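PDB 3ER6: putative transcriptional regulator protein from Vibrio parahaemolyticus, which probably regulates transcription by sequence-specific DNA binding, this chain being its DJ-1/PfpI-family part and not its AraC-type DNA-binding part. Local coordinates for residues P50-L55 and A67-F72; N76-G81 and D99-L104; T17-A22 and I56-I61. The protein carries 1 engineered substitution. All coordinates share one frame; numbering follows the deposited sequence.

Contact 1 of 3, residues P50-L55 and A67-F72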
ATOM      1  N   PRO A  50       9.235   5.050 -15.085  1.00 31.06           N
ATOM      2  CA  PRO A  50      10.399   5.763 -15.596  1.00 32.15           C
ATOM      3  C   PRO A  50      10.641   5.649 -17.102  1.00 32.85           C
ATOM      4  O   PRO A  50      11.135   6.628 -17.709  1.00 32.39           O
ATOM      5  CB  PRO A  50      11.587   5.178 -14.805  1.00 33.32           C
ATOM      6  CG  PRO A  50      10.985   4.530 -13.577  1.00 34.15           C
ATOM      7  CD  PRO A  50       9.572   4.050 -14.038  1.00 31.24           C
ATOM      8  N   ASN A  51      10.315   4.498 -17.686  1.00 31.93           N
ATOM      9  CA  ASN A  51      10.472   4.270 -19.125  1.00 34.44           C
ATOM     10  C   ASN A  51       9.091   4.164 -19.777  1.00 33.16           C
ATOM     11  O   ASN A  51       8.963   3.750 -20.931  1.00 35.25           O
ATOM     12  CB  ASN A  51      11.270   2.957 -19.332  1.00 34.29           C
ATOM     13  CG  ASN A  51      10.643   1.755 -18.542  1.00 38.77           C
ATOM     14  OD1 ASN A  51       9.597   1.885 -17.841  1.00 36.41           O
ATOM     15  ND2 ASN A  51      11.278   0.585 -18.658  1.00 40.19           N
ATOM     16  N   ASN A  52       8.050   4.548 -19.048  1.00 31.38           N
ATOM     17  CA  ASN A  52       6.652   4.428 -19.530  1.00 30.30           C
ATOM     18  C   ASN A  52       6.295   2.990 -19.947  1.00 31.30           C
ATOM     19  O   ASN A  52       5.341   2.773 -20.760  1.00 32.59           O
ATOM     20  CB  ASN A  52       6.371   5.435 -20.681  1.00 30.11           C
ATOM     21  CG  ASN A  52       6.723   6.874 -20.297  1.00 31.23           C
ATOM     22  OD1 ASN A  52       6.210   7.380 -19.306  1.00 29.94           O
ATOM     23  ND2 ASN A  52       7.584   7.545 -21.092  1.00 31.86           N
ATOM     24  N   ARG A  53       7.028   2.011 -19.415  1.00 30.68           N
ATOM     25  CA  ARG A  53       6.670   0.577 -19.649  1.00 32.29           C
ATOM     26  C   ARG A  53       5.867   0.059 -18.453  1.00 31.54           C
ATOM     27  O   ARG A  53       5.899   0.672 -17.411  1.00 31.37           O
ATOM     28  CB  ARG A  53       7.948  -0.286 -19.813  1.00 31.28           C
ATOM     29  CG  ARG A  53       8.918   0.186 -20.932  1.00 34.67           C
ATOM     30  CD  ARG A  53       8.382  -0.050 -22.313  1.00 38.26           C
ATOM     31  NE  ARG A  53       8.258  -1.490 -22.529  1.00 35.30           N
ATOM     32  CZ  ARG A  53       7.370  -2.064 -23.343  1.00 44.29           C
ATOM     33  NH1 ARG A  53       6.530  -1.314 -24.077  1.00 42.26           N
ATOM     34  NH2 ARG A  53       7.325  -3.396 -23.415  1.00 42.64           N
ATOM     35  N   PRO A  54       5.186  -1.093 -18.592  1.00 30.99           N
ATOM     36  CA  PRO A  54       4.492  -1.724 -17.471  1.00 30.42           C
ATOM     37  C   PRO A  54       5.466  -2.045 -16.311  1.00 28.58           C
ATOM     38  O   PRO A  54       6.653  -2.273 -16.545  1.00 28.68           O
ATOM     39  CB  PRO A  54       4.026  -3.070 -18.043  1.00 29.29           C
ATOM     40  CG  PRO A  54       3.928  -2.861 -19.519  1.00 31.96           C
ATOM     41  CD  PRO A  54       5.010  -1.824 -19.860  1.00 31.71           C
ATOM     42  N   LEU A  55       4.955  -2.010 -15.092  1.00 26.26           N
ATOM     43  CA  LEU A  55       5.737  -2.448 -13.973  1.00 28.70           C
ATOM     44  C   LEU A  55       5.473  -3.924 -13.920  1.00 26.61           C
ATOM     45  O   LEU A  55       4.341  -4.359 -14.154  1.00 29.52           O
ATOM     46  CB  LEU A  55       5.265  -1.816 -12.655  1.00 27.83           C
ATOM     47  CG  LEU A  55       5.576  -0.306 -12.477  1.00 33.11           C
ATOM     48  CD1 LEU A  55       5.297  -0.005 -11.064  1.00 35.26           C
ATOM     49  CD2 LEU A  55       7.009   0.024 -12.802  1.00 31.37           C
ATOM     50  N   ALA A  67      -0.573   6.958 -19.051  1.00 29.79           N
ATOM     51  CA  ALA A  67       0.004   8.255 -19.368  1.00 29.93           C
ATOM     52  C   ALA A  67       1.509   8.089 -19.327  1.00 30.19           C
ATOM     53  O   ALA A  67       2.015   7.203 -18.618  1.00 29.17           O
ATOM     54  CB  ALA A  67      -0.485   9.287 -18.354  1.00 28.69           C
ATOM     55  N   GLN A  68       2.216   8.932 -20.093  1.00 29.41           N
ATOM     56  CA  GLN A  68       3.697   9.031 -20.070  1.00 29.68           C
ATOM     57  C   GLN A  68       4.124  10.228 -19.205  1.00 29.85           C
ATOM     58  O   GLN A  68       3.453  11.266 -19.216  1.00 30.00           O
ATOM     59  CB  GLN A  68       4.228   9.191 -21.513  1.00 30.63           C
ATOM     60  CG  GLN A  68       3.933   7.955 -22.379  1.00 30.68           C
ATOM     61  CD  GLN A  68       4.696   7.953 -23.704  1.00 36.75           C
ATOM     62  OE1 GLN A  68       4.809   9.001 -24.318  1.00 35.96           O
ATOM     63  NE2 GLN A  68       5.210   6.774 -24.148  1.00 31.38           N
ATOM     64  N   TRP A  69       5.213  10.083 -18.452  1.00 29.04           N
ATOM     65  CA  TRP A  69       5.665  11.189 -17.589  1.00 29.48           C
ATOM     66  C   TRP A  69       5.956  12.463 -18.394  1.00 29.85           C
ATOM     67  O   TRP A  69       5.715  13.578 -17.897  1.00 29.99           O
ATOM     68  CB  TRP A  69       6.852  10.786 -16.716  1.00 27.70           C
ATOM     69  CG  TRP A  69       8.165  10.392 -17.407  1.00 27.35           C
ATOM     70  CD1 TRP A  69       8.602   9.122 -17.703  1.00 25.47           C
ATOM     71  CD2 TRP A  69       9.201  11.278 -17.866  1.00 28.64           C
ATOM     72  NE1 TRP A  69       9.819   9.172 -18.308  1.00 28.91           N
ATOM     73  CE2 TRP A  69      10.225  10.473 -18.415  1.00 27.48           C
ATOM     74  CE3 TRP A  69       9.361  12.671 -17.847  1.00 24.34           C
ATOM     75  CZ2 TRP A  69      11.417  11.018 -18.932  1.00 30.22           C
ATOM     76  CZ3 TRP A  69      10.534  13.222 -18.379  1.00 29.86           C
ATOM     77  CH2 TRP A  69      11.522  12.403 -18.943  1.00 30.46           C
ATOM     78  N   GLN A  70       6.416  12.288 -19.634  1.00 31.53           N
ATOM     79  CA  GLN A  70       6.740  13.415 -20.528  1.00 32.56           C
ATOM     80  C   GLN A  70       5.498  14.235 -20.900  1.00 33.20           C
ATOM     81  O   GLN A  70       5.617  15.388 -21.262  1.00 33.82           O
ATOM     82  CB  GLN A  70       7.470  12.957 -21.835  1.00 31.26           C
ATOM     83  CG  GLN A  70       8.844  12.376 -21.702  1.00 33.20           C
ATOM     84  CD  GLN A  70       8.832  10.875 -21.508  1.00 30.81           C
ATOM     85  OE1 GLN A  70       7.803  10.314 -21.070  1.00 34.50           O
ATOM     86  NE2 GLN A  70       9.986  10.203 -21.765  1.00 31.30           N
ATOM     87  N   SER A  71       4.288  13.686 -20.766  1.00 33.65           N
ATOM     88  CA  SER A  71       3.088  14.496 -21.051  1.00 33.96           C
ATOM     89  C   SER A  71       2.744  15.524 -19.974  1.00 33.99           C
ATOM     90  O   SER A  71       1.802  16.292 -20.146  1.00 33.68           O
ATOM     91  CB  SER A  71       1.862  13.594 -21.260  1.00 34.17           C
ATOM     92  OG  SER A  71       2.102  12.673 -22.302  1.00 37.84           O
ATOM     93  N   PHE A  72       3.464  15.533 -18.859  1.00 33.72           N
ATOM     94  CA  PHE A  72       3.135  16.422 -17.758  1.00 35.60           C
ATOM     95  C   PHE A  72       4.150  17.552 -17.642  1.00 36.80           C
ATOM     96  O   PHE A  72       5.271  17.329 -17.251  1.00 39.16           O
ATOM     97  CB  PHE A  72       2.979  15.625 -16.429  1.00 34.42           C
ATOM     98  CG  PHE A  72       1.891  14.575 -16.501  1.00 32.05           C
ATOM     99  CD1 PHE A  72       0.561  14.933 -16.444  1.00 29.31           C
ATOM    100  CD2 PHE A  72       2.201  13.236 -16.662  1.00 30.93           C
ATOM    101  CE1 PHE A  72      -0.458  13.995 -16.577  1.00 35.79           C
ATOM    102  CE2 PHE A  72       1.209  12.282 -16.760  1.00 31.16           C
ATOM    103  CZ  PHE A  72      -0.127  12.629 -16.733  1.00 30.94           C
TER
HETATM  104  O   HOH W   1       4.359   5.994 -17.628  1.00 25.54           O
HETATM  105  O   HOH W   2       4.755   4.063 -23.176  1.00 31.83           O
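The indole of Trp-69 carries the carboxamide of Gln-70 on one face, with CD 3.4 Å above the ring plane and over its centre. At the ring edge, NE1 donates to the backbone oxygen Pro-50 O at 2.9 Å. The donor lies above the carbonyl plane, and the bond is bent. The ring stands here because CG of Trp-69 sits between backbone N and carbonyl carbon, the crowded position (chi1 63°). Asn-52 uses both ends of its amide. Its OD1 accepts from Trp-69 N at 3.0 Å, in plane on a lone pair. Its ND2 donates to Gln-70 OE1 at 2.8 Å, again along a lone pair. The amide thus bridges backbone and side chain of a short 3-10 turn, residues 69-71. The contact joins two surface loops of this DJ-1/PfpI-family domain, one after strand 43-48 and one before strand 77-80. Gln-68 crosses Asn-52 at about a right angle, with its CB 3.6 Å from Asn-52 CG. One water donates to both Asn-52 OD1 and Ala-67 O. A second links Asn-52 O to Gln-68 NE2. Leu-97 of helix 95-106 touches both Pro-50 and Trp-69.

Contact 2 of 3, residues N76-G81 and D99-L104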
ATOM      1  N   ASN A  76       0.313  19.699  -9.475  1.00 31.40           N
ATOM      2  CA  ASN A  76       0.250  20.297  -8.153  1.00 30.67           C
ATOM      3  C   ASN A  76       1.143  19.493  -7.231  1.00 30.61           C
ATOM      4  O   ASN A  76       1.882  20.067  -6.418  1.00 30.14           O
ATOM      5  CB  ASN A  76      -1.189  20.302  -7.631  1.00 28.59           C
ATOM      6  CG  ASN A  76      -2.123  21.110  -8.522  1.00 32.45           C
ATOM      7  OD1 ASN A  76      -2.829  20.566  -9.379  1.00 33.44           O
ATOM      8  ND2 ASN A  76      -2.127  22.424  -8.316  1.00 33.56           N
ATOM      9  N   ILE A  77       1.005  18.155  -7.326  1.00 30.55           N
ATOM     10  CA  ILE A  77       1.803  17.226  -6.490  1.00 29.00           C
ATOM     11  C   ILE A  77       2.510  16.201  -7.386  1.00 29.09           C
ATOM     12  O   ILE A  77       1.909  15.694  -8.342  1.00 28.36           O
ATOM     13  CB  ILE A  77       0.926  16.448  -5.511  1.00 28.63           C
ATOM     14  CG1 ILE A  77       0.156  17.416  -4.577  1.00 29.15           C
ATOM     15  CG2 ILE A  77       1.773  15.479  -4.699  1.00 28.74           C
ATOM     16  CD1 ILE A  77      -1.146  16.710  -3.971  1.00 32.33           C
ATOM     17  N   LEU A  78       3.791  15.931  -7.078  1.00 29.29           N
ATOM     18  CA  LEU A  78       4.504  14.802  -7.675  1.00 29.43           C
ATOM     19  C   LEU A  78       4.860  13.853  -6.541  1.00 29.11           C
ATOM     20  O   LEU A  78       5.488  14.285  -5.578  1.00 30.32           O
ATOM     21  CB  LEU A  78       5.766  15.247  -8.453  1.00 28.54           C
ATOM     22  CG  LEU A  78       6.729  14.115  -8.914  1.00 30.57           C
ATOM     23  CD1 LEU A  78       6.167  13.261 -10.088  1.00 25.65           C
ATOM     24  CD2 LEU A  78       8.161  14.605  -9.295  1.00 30.41           C
ATOM     25  N   ILE A  79       4.480  12.573  -6.641  1.00 27.38           N
ATOM     26  CA  ILE A  79       4.965  11.573  -5.684  1.00 28.06           C
ATOM     27  C   ILE A  79       6.072  10.748  -6.337  1.00 27.94           C
ATOM     28  O   ILE A  79       5.934  10.273  -7.470  1.00 28.18           O
ATOM     29  CB  ILE A  79       3.825  10.633  -5.215  1.00 27.02           C
ATOM     30  CG1 ILE A  79       2.668  11.483  -4.735  1.00 28.94           C
ATOM     31  CG2 ILE A  79       4.326   9.619  -4.109  1.00 26.98           C
ATOM     32  CD1 ILE A  79       1.471  10.689  -4.356  1.00 29.01           C
ATOM     33  N   ILE A  80       7.184  10.619  -5.635  1.00 26.30           N
ATOM     34  CA  ILE A  80       8.246   9.786  -6.108  1.00 26.39           C
ATOM     35  C   ILE A  80       8.276   8.588  -5.195  1.00 26.43           C
ATOM     36  O   ILE A  80       8.600   8.688  -3.978  1.00 25.91           O
ATOM     37  CB  ILE A  80       9.595  10.511  -6.053  1.00 25.78           C
ATOM     38  CG1 ILE A  80       9.550  11.812  -6.908  1.00 28.66           C
ATOM     39  CG2 ILE A  80      10.740   9.571  -6.399  1.00 23.64           C
ATOM     40  CD1 ILE A  80      10.807  12.684  -6.615  1.00 32.94           C
ATOM     41  N   GLY A  81       7.904   7.434  -5.754  1.00 26.69           N
ATOM     42  CA  GLY A  81       7.908   6.194  -4.931  1.00 25.32           C
ATOM     43  C   GLY A  81       9.278   5.546  -4.702  1.00 27.50           C
ATOM     44  O   GLY A  81      10.328   6.068  -5.100  1.00 26.44           O
ATOM     45  N   ASP A  99      15.958  15.592 -14.652  1.00 34.00           N
ATOM     46  CA  ASP A  99      15.735  16.950 -15.111  1.00 34.61           C
ATOM     47  C   ASP A  99      14.277  17.307 -14.904  1.00 33.52           C
ATOM     48  O   ASP A  99      13.959  18.388 -14.489  1.00 33.63           O
ATOM     49  CB  ASP A  99      16.091  17.134 -16.608  1.00 36.72           C
ATOM     50  CG  ASP A  99      17.599  16.989 -16.886  1.00 40.80           C
ATOM     51  OD1 ASP A  99      18.395  17.132 -15.935  1.00 46.78           O
ATOM     52  OD2 ASP A  99      17.982  16.704 -18.057  1.00 46.85           O
ATOM     53  N   TRP A 100      13.375  16.364 -15.196  1.00 31.69           N
ATOM     54  CA  TRP A 100      11.939  16.606 -15.062  1.00 29.94           C
ATOM     55  C   TRP A 100      11.511  16.889 -13.584  1.00 29.86           C
ATOM     56  O   TRP A 100      10.795  17.830 -13.310  1.00 29.80           O
ATOM     57  CB  TRP A 100      11.225  15.381 -15.664  1.00 29.11           C
ATOM     58  CG  TRP A 100       9.739  15.369 -15.588  1.00 30.98           C
ATOM     59  CD1 TRP A 100       8.861  16.121 -16.333  1.00 30.08           C
ATOM     60  CD2 TRP A 100       8.950  14.442 -14.835  1.00 27.24           C
ATOM     61  NE1 TRP A 100       7.569  15.755 -16.038  1.00 30.28           N
ATOM     62  CE2 TRP A 100       7.595  14.736 -15.108  1.00 29.41           C
ATOM     63  CE3 TRP A 100       9.259  13.456 -13.893  1.00 30.80           C
ATOM     64  CZ2 TRP A 100       6.543  14.063 -14.491  1.00 28.56           C
ATOM     65  CZ3 TRP A 100       8.201  12.746 -13.277  1.00 30.28           C
ATOM     66  CH2 TRP A 100       6.844  13.069 -13.586  1.00 25.89           C
ATOM     67  N   ILE A 101      12.050  16.135 -12.638  1.00 30.55           N
ATOM     68  CA  ILE A 101      11.794  16.349 -11.209  1.00 31.13           C
ATOM     69  C   ILE A 101      12.356  17.698 -10.757  1.00 32.73           C
ATOM     70  O   ILE A 101      11.705  18.471 -10.022  1.00 31.63           O
ATOM     71  CB  ILE A 101      12.442  15.197 -10.417  1.00 31.32           C
ATOM     72  CG1 ILE A 101      11.701  13.870 -10.724  1.00 31.50           C
ATOM     73  CG2 ILE A 101      12.508  15.513  -8.875  1.00 32.40           C
ATOM     74  CD1 ILE A 101      12.461  12.594 -10.239  1.00 28.84           C
ATOM     75  N   ARG A 102      13.585  17.956 -11.196  1.00 33.01           N
ATOM     76  CA  ARG A 102      14.248  19.226 -10.849  1.00 34.33           C
ATOM     77  C   ARG A 102      13.359  20.367 -11.324  1.00 33.77           C
ATOM     78  O   ARG A 102      13.074  21.314 -10.572  1.00 33.75           O
ATOM     79  CB  ARG A 102      15.640  19.281 -11.475  1.00 34.32           C
ATOM     80  CG  ARG A 102      16.357  20.601 -11.355  1.00 35.58           C
ATOM     81  CD  ARG A 102      17.666  20.552 -12.192  1.00 39.38           C
ATOM     82  NE  ARG A 102      18.292  21.878 -12.225  1.00 41.80           N
ATOM     83  CZ  ARG A 102      19.134  22.342 -11.301  1.00 36.32           C
ATOM     84  NH1 ARG A 102      19.485  21.580 -10.301  1.00 34.32           N
ATOM     85  NH2 ARG A 102      19.640  23.558 -11.417  1.00 38.24           N
ATOM     86  N   GLU A 103      12.881  20.284 -12.566  1.00 34.09           N
ATOM     87  CA  GLU A 103      12.113  21.401 -13.103  1.00 34.57           C
ATOM     88  C   GLU A 103      10.793  21.572 -12.422  1.00 33.96           C
ATOM     89  O   GLU A 103      10.365  22.703 -12.146  1.00 33.44           O
ATOM     90  CB  GLU A 103      11.870  21.272 -14.621  1.00 35.70           C
ATOM     91  CG  GLU A 103      13.166  21.216 -15.448  1.00 44.33           C
ATOM     92  CD  GLU A 103      12.903  20.832 -16.945  1.00 55.25           C
ATOM     93  OE1 GLU A 103      13.692  20.026 -17.487  1.00 60.42           O
ATOM     94  OE2 GLU A 103      11.911  21.310 -17.571  1.00 58.99           O
ATOM     95  N   LEU A 104      10.080  20.470 -12.228  1.00 32.22           N
ATOM     96  CA  LEU A 104       8.793  20.552 -11.554  1.00 32.03           C
ATOM     97  C   LEU A 104       8.985  21.216 -10.185  1.00 32.24           C
ATOM     98  O   LEU A 104       8.181  22.067  -9.770  1.00 33.17           O
ATOM     99  CB  LEU A 104       8.139  19.164 -11.386  1.00 30.53           C
ATOM    100  CG  LEU A 104       7.516  18.482 -12.610  1.00 31.86           C
ATOM    101  CD1 LEU A 104       7.153  16.967 -12.236  1.00 32.13           C
ATOM    102  CD2 LEU A 104       6.317  19.262 -13.208  1.00 34.58           C
TER
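Trp-100 NE1 is held by one hydrogen bond, which it donates to the backbone oxygen of Phe-72, in the loop before strand 77-80. This bond ties the indole N-H of a buried ring and helps fix how the ring is turned. Between the two segments the contact is apolar. Trp-100 CG is anti to the backbone N (chi1 177°), and this brings the six-membered ring to Leu-78. There CH2 lies 3.6 Å from Leu-78 CD1. Leu-78 CD2 lies between Ile-101 and Leu-104 of the same helix, 3.9 Å from Ile-101 CG1 and from Leu-104 CD1. Leu-104 CD1 also lies over one face of the Trp-100 ring, offset toward the rim. Two residues further along the strand, on the same face, Ile-80 and Ile-101 meet tip to tip, their CD1 atoms 4.0 Å apart. The axis of helix residues 99-104 runs at 142° to that of strand 77-80, 10.5 Å away at closest approach. This is the packing of a beta-alpha-beta crossover: helix 95-106 comes between strands 77-80 and 110-114 in the chain and packs on the sheet where they are parallel neighbours. Ile-77 and Ile-79 of the same strand pack instead on helices 173-184 and 22-37.

Contact 3 of 3, residues T17-A22 and I56-I61; sequences TGRYFA and IGRGGI
Thr-17 opens a type I beta turn, Thr-17 to Tyr-20, and its OG1 accepts from Arg-19 N, an ST turn. At Gly-18 the two backbones come very close: its CA lies 3.3 Å from Ile-56 O, and Gly-57 CA makes a straighter CA-H...O contact to Gly-18 O. Waters also join Gly-18 N to Ile-56 N and, by one weak bond, Gly-18 O to Arg-58 N. Arg-19 bends at chi2 and chi3, so its NH1 turns back to Ile-56 O at 3.2 Å, in the guanidinium plane and almost straight (175°). Its carbonyl oxygen takes two donors from Arg-58, NE at 2.9 Å and NH2 at 3.1 Å, a side-on grip on one atom. The NE bond is on a lone pair. The two side chains cross obliquely, their guanidinium planes 32° apart, with Arg-19 NH2 3.9 Å from Arg-58 NH1. Glu-32 of the second subunit forms a salt bridge with Arg-58 NH1 and would offset this repulsion. Arg-58 also makes a cation-pi contact over the face of Tyr-20, CZ 4.9 Å from the ring centroid. Its guanidinium tilts 62° from the ring, and NH2 approaches the face. Tyr-20 OH bonds Thr-33 of the second subunit. Phe-21 meets Ile-61 CD1 with its ring edge, CZ at 3.8 Å. The loop before helix 22-37 thus packs on the hairpin of strands 55-57 and 61-64, beside the second subunit.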
ATOM      1  N   THR A  17       9.783   1.204  -9.573  1.00 29.37           N
ATOM      2  CA  THR A  17       9.999  -0.250  -9.653  1.00 28.63           C
ATOM      3  C   THR A  17       8.798  -1.061  -9.191  1.00 27.78           C
ATOM      4  O   THR A  17       8.196  -0.755  -8.143  1.00 26.84           O
ATOM      5  CB  THR A  17      11.283  -0.699  -8.847  1.00 28.46           C
ATOM      6  OG1 THR A  17      11.382  -2.141  -8.849  1.00 29.34           O
ATOM      7  CG2 THR A  17      11.233  -0.265  -7.446  1.00 29.74           C
ATOM      8  N   GLY A  18       8.475  -2.139  -9.920  1.00 28.52           N
ATOM      9  CA  GLY A  18       7.404  -3.019  -9.502  1.00 28.01           C
ATOM     10  C   GLY A  18       7.779  -3.877  -8.290  1.00 27.81           C
ATOM     11  O   GLY A  18       6.939  -4.516  -7.698  1.00 29.64           O
ATOM     12  N   ARG A  19       9.028  -3.861  -7.881  1.00 28.06           N
ATOM     13  CA  ARG A  19       9.405  -4.542  -6.645  1.00 27.23           C
ATOM     14  C   ARG A  19       8.792  -3.882  -5.408  1.00 26.76           C
ATOM     15  O   ARG A  19       8.501  -4.569  -4.405  1.00 26.98           O
ATOM     16  CB  ARG A  19      10.939  -4.579  -6.517  1.00 26.21           C
ATOM     17  CG  ARG A  19      11.710  -5.320  -7.685  1.00 31.09           C
ATOM     18  CD  ARG A  19      11.393  -6.849  -7.760  1.00 35.21           C
ATOM     19  NE  ARG A  19      10.145  -7.079  -8.500  1.00 37.44           N
ATOM     20  CZ  ARG A  19       9.475  -8.234  -8.496  1.00 38.29           C
ATOM     21  NH1 ARG A  19       8.351  -8.347  -9.155  1.00 34.70           N
ATOM     22  NH2 ARG A  19       9.926  -9.273  -7.801  1.00 34.38           N
ATOM     23  N   TYR A  20       8.540  -2.565  -5.492  1.00 25.02           N
ATOM     24  CA  TYR A  20       8.079  -1.800  -4.355  1.00 26.71           C
ATOM     25  C   TYR A  20       7.228  -0.672  -4.871  1.00 26.51           C
ATOM     26  O   TYR A  20       7.688   0.475  -4.962  1.00 26.88           O
ATOM     27  CB  TYR A  20       9.301  -1.229  -3.573  1.00 25.44           C
ATOM     28  CG  TYR A  20      10.082  -2.357  -2.922  1.00 27.16           C
ATOM     29  CD1 TYR A  20       9.550  -3.048  -1.825  1.00 27.55           C
ATOM     30  CD2 TYR A  20      11.331  -2.764  -3.426  1.00 28.28           C
ATOM     31  CE1 TYR A  20      10.290  -4.117  -1.213  1.00 28.45           C
ATOM     32  CE2 TYR A  20      12.035  -3.834  -2.877  1.00 28.54           C
ATOM     33  CZ  TYR A  20      11.543  -4.491  -1.781  1.00 28.18           C
ATOM     34  OH  TYR A  20      12.282  -5.529  -1.232  1.00 30.75           O
ATOM     35  N   PHE A  21       6.029  -0.996  -5.331  1.00 25.15           N
ATOM     36  CA  PHE A  21       5.122   0.072  -5.802  1.00 26.42           C
ATOM     37  C   PHE A  21       3.868   0.209  -4.948  1.00 26.77           C
ATOM     38  O   PHE A  21       3.100   1.183  -5.137  1.00 24.92           O
ATOM     39  CB  PHE A  21       4.755  -0.084  -7.290  1.00 26.90           C
ATOM     40  CG  PHE A  21       3.691  -1.138  -7.557  1.00 29.24           C
ATOM     41  CD1 PHE A  21       2.386  -0.783  -7.847  1.00 25.37           C
ATOM     42  CD2 PHE A  21       4.026  -2.507  -7.534  1.00 29.42           C
ATOM     43  CE1 PHE A  21       1.397  -1.771  -8.095  1.00 28.70           C
ATOM     44  CE2 PHE A  21       3.055  -3.480  -7.806  1.00 31.94           C
ATOM     45  CZ  PHE A  21       1.732  -3.111  -8.069  1.00 27.98           C
ATOM     46  N   ALA A  22       3.649  -0.716  -3.999  1.00 25.65           N
ATOM     47  CA  ALA A  22       2.407  -0.646  -3.167  1.00 26.02           C
ATOM     48  C   ALA A  22       2.227   0.686  -2.504  1.00 25.87           C
ATOM     49  O   ALA A  22       1.114   1.197  -2.450  1.00 25.93           O
ATOM     50  CB  ALA A  22       2.385  -1.706  -2.096  1.00 27.69           C
ATOM     51  N   ILE A  56       6.467  -4.660 -13.482  1.00 27.77           N
ATOM     52  CA  ILE A  56       6.272  -6.091 -13.168  1.00 27.38           C
ATOM     53  C   ILE A  56       6.207  -6.186 -11.624  1.00 26.78           C
ATOM     54  O   ILE A  56       7.199  -5.972 -10.947  1.00 27.25           O
ATOM     55  CB  ILE A  56       7.428  -6.888 -13.734  1.00 28.41           C
ATOM     56  CG1 ILE A  56       7.537  -6.628 -15.270  1.00 29.32           C
ATOM     57  CG2 ILE A  56       7.227  -8.416 -13.366  1.00 27.87           C
ATOM     58  CD1 ILE A  56       6.215  -7.109 -16.025  1.00 30.47           C
ATOM     59  N   GLY A  57       5.029  -6.468 -11.089  1.00 26.67           N
ATOM     60  CA  GLY A  57       4.796  -6.451  -9.641  1.00 27.21           C
ATOM     61  C   GLY A  57       4.958  -7.861  -9.100  1.00 27.03           C
ATOM     62  O   GLY A  57       5.219  -8.812  -9.857  1.00 29.40           O
ATOM     63  N   ARG A  58       4.859  -8.001  -7.791  1.00 29.45           N
ATOM     64  CA  ARG A  58       4.956  -9.303  -7.175  1.00 29.39           C
ATOM     65  C   ARG A  58       3.674 -10.083  -7.397  1.00 29.40           C
ATOM     66  O   ARG A  58       2.664  -9.525  -7.768  1.00 27.65           O
ATOM     67  CB  ARG A  58       5.243  -9.096  -5.712  1.00 32.08           C
ATOM     68  CG  ARG A  58       6.711  -8.555  -5.578  1.00 31.25           C
ATOM     69  CD  ARG A  58       6.949  -8.178  -4.230  1.00 33.64           C
ATOM     70  NE  ARG A  58       8.166  -7.381  -4.046  1.00 29.88           N
ATOM     71  CZ  ARG A  58       9.406  -7.849  -3.870  1.00 33.63           C
ATOM     72  NH1 ARG A  58       9.718  -9.153  -3.950  1.00 28.34           N
ATOM     73  NH2 ARG A  58      10.366  -6.965  -3.637  1.00 29.61           N
ATOM     74  N   GLY A  59       3.757 -11.390  -7.239  1.00 29.08           N
ATOM     75  CA  GLY A  59       2.589 -12.255  -7.417  1.00 29.82           C
ATOM     76  C   GLY A  59       2.178 -12.392  -8.891  1.00 30.35           C
ATOM     77  O   GLY A  59       1.019 -12.680  -9.171  1.00 31.33           O
ATOM     78  N   GLY A  60       3.133 -12.199  -9.808  1.00 30.97           N
ATOM     79  CA  GLY A  60       2.925 -12.387 -11.239  1.00 30.43           C
ATOM     80  C   GLY A  60       1.968 -11.404 -11.878  1.00 31.17           C
ATOM     81  O   GLY A  60       1.152 -11.790 -12.733  1.00 33.36           O
ATOM     82  N   ILE A  61       2.006 -10.146 -11.470  1.00 28.87           N
ATOM     83  CA  ILE A  61       1.155  -9.140 -12.120  1.00 27.88           C
ATOM     84  C   ILE A  61       1.939  -8.189 -13.010  1.00 28.82           C
ATOM     85  O   ILE A  61       3.178  -7.976 -12.846  1.00 28.02           O
ATOM     86  CB  ILE A  61       0.359  -8.276 -11.092  1.00 27.71           C
ATOM     87  CG1 ILE A  61       1.331  -7.483 -10.178  1.00 29.90           C
ATOM     88  CG2 ILE A  61      -0.586  -9.181 -10.318  1.00 27.26           C
ATOM     89  CD1 ILE A  61       0.667  -6.585  -9.106  1.00 31.15           C
TER
HETATM   90  O   HOH W   3       5.185  -5.340  -5.814  1.00 30.06           O
HETATM   91  O   HOH W   4       9.028  -3.127 -12.552  1.00 42.16           O
HETATM   92  O   HOH W   5       9.829  -5.210 -10.778  1.00 31.16           O
HETATM   93  O   HOH W   6      13.144  -7.650  -3.695  1.00 48.93           O

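In the fold
From the N terminus, the loop 17-22 after strand 9-14 opens contact 3. Residues 50-55, after strand 43-48, then open contact 1. Residues 56-61 close contact 3, and 67-72 close contact 1, so these two contacts cross. Contact 2 follows in series, from strand 77-80 to helix 95-106. Leu-55, at the end of segment 50-55, packs against Phe-21 and Gly-18 of contact 3. Contacts 1 and 2 meet where the 67-72 loop touches Trp-100. Contacts 2 and 3 do not touch. Together they tie the 55-64 hairpin and its flanking loops to the sheet and its helix layer, with contact 3 at the subunit interface.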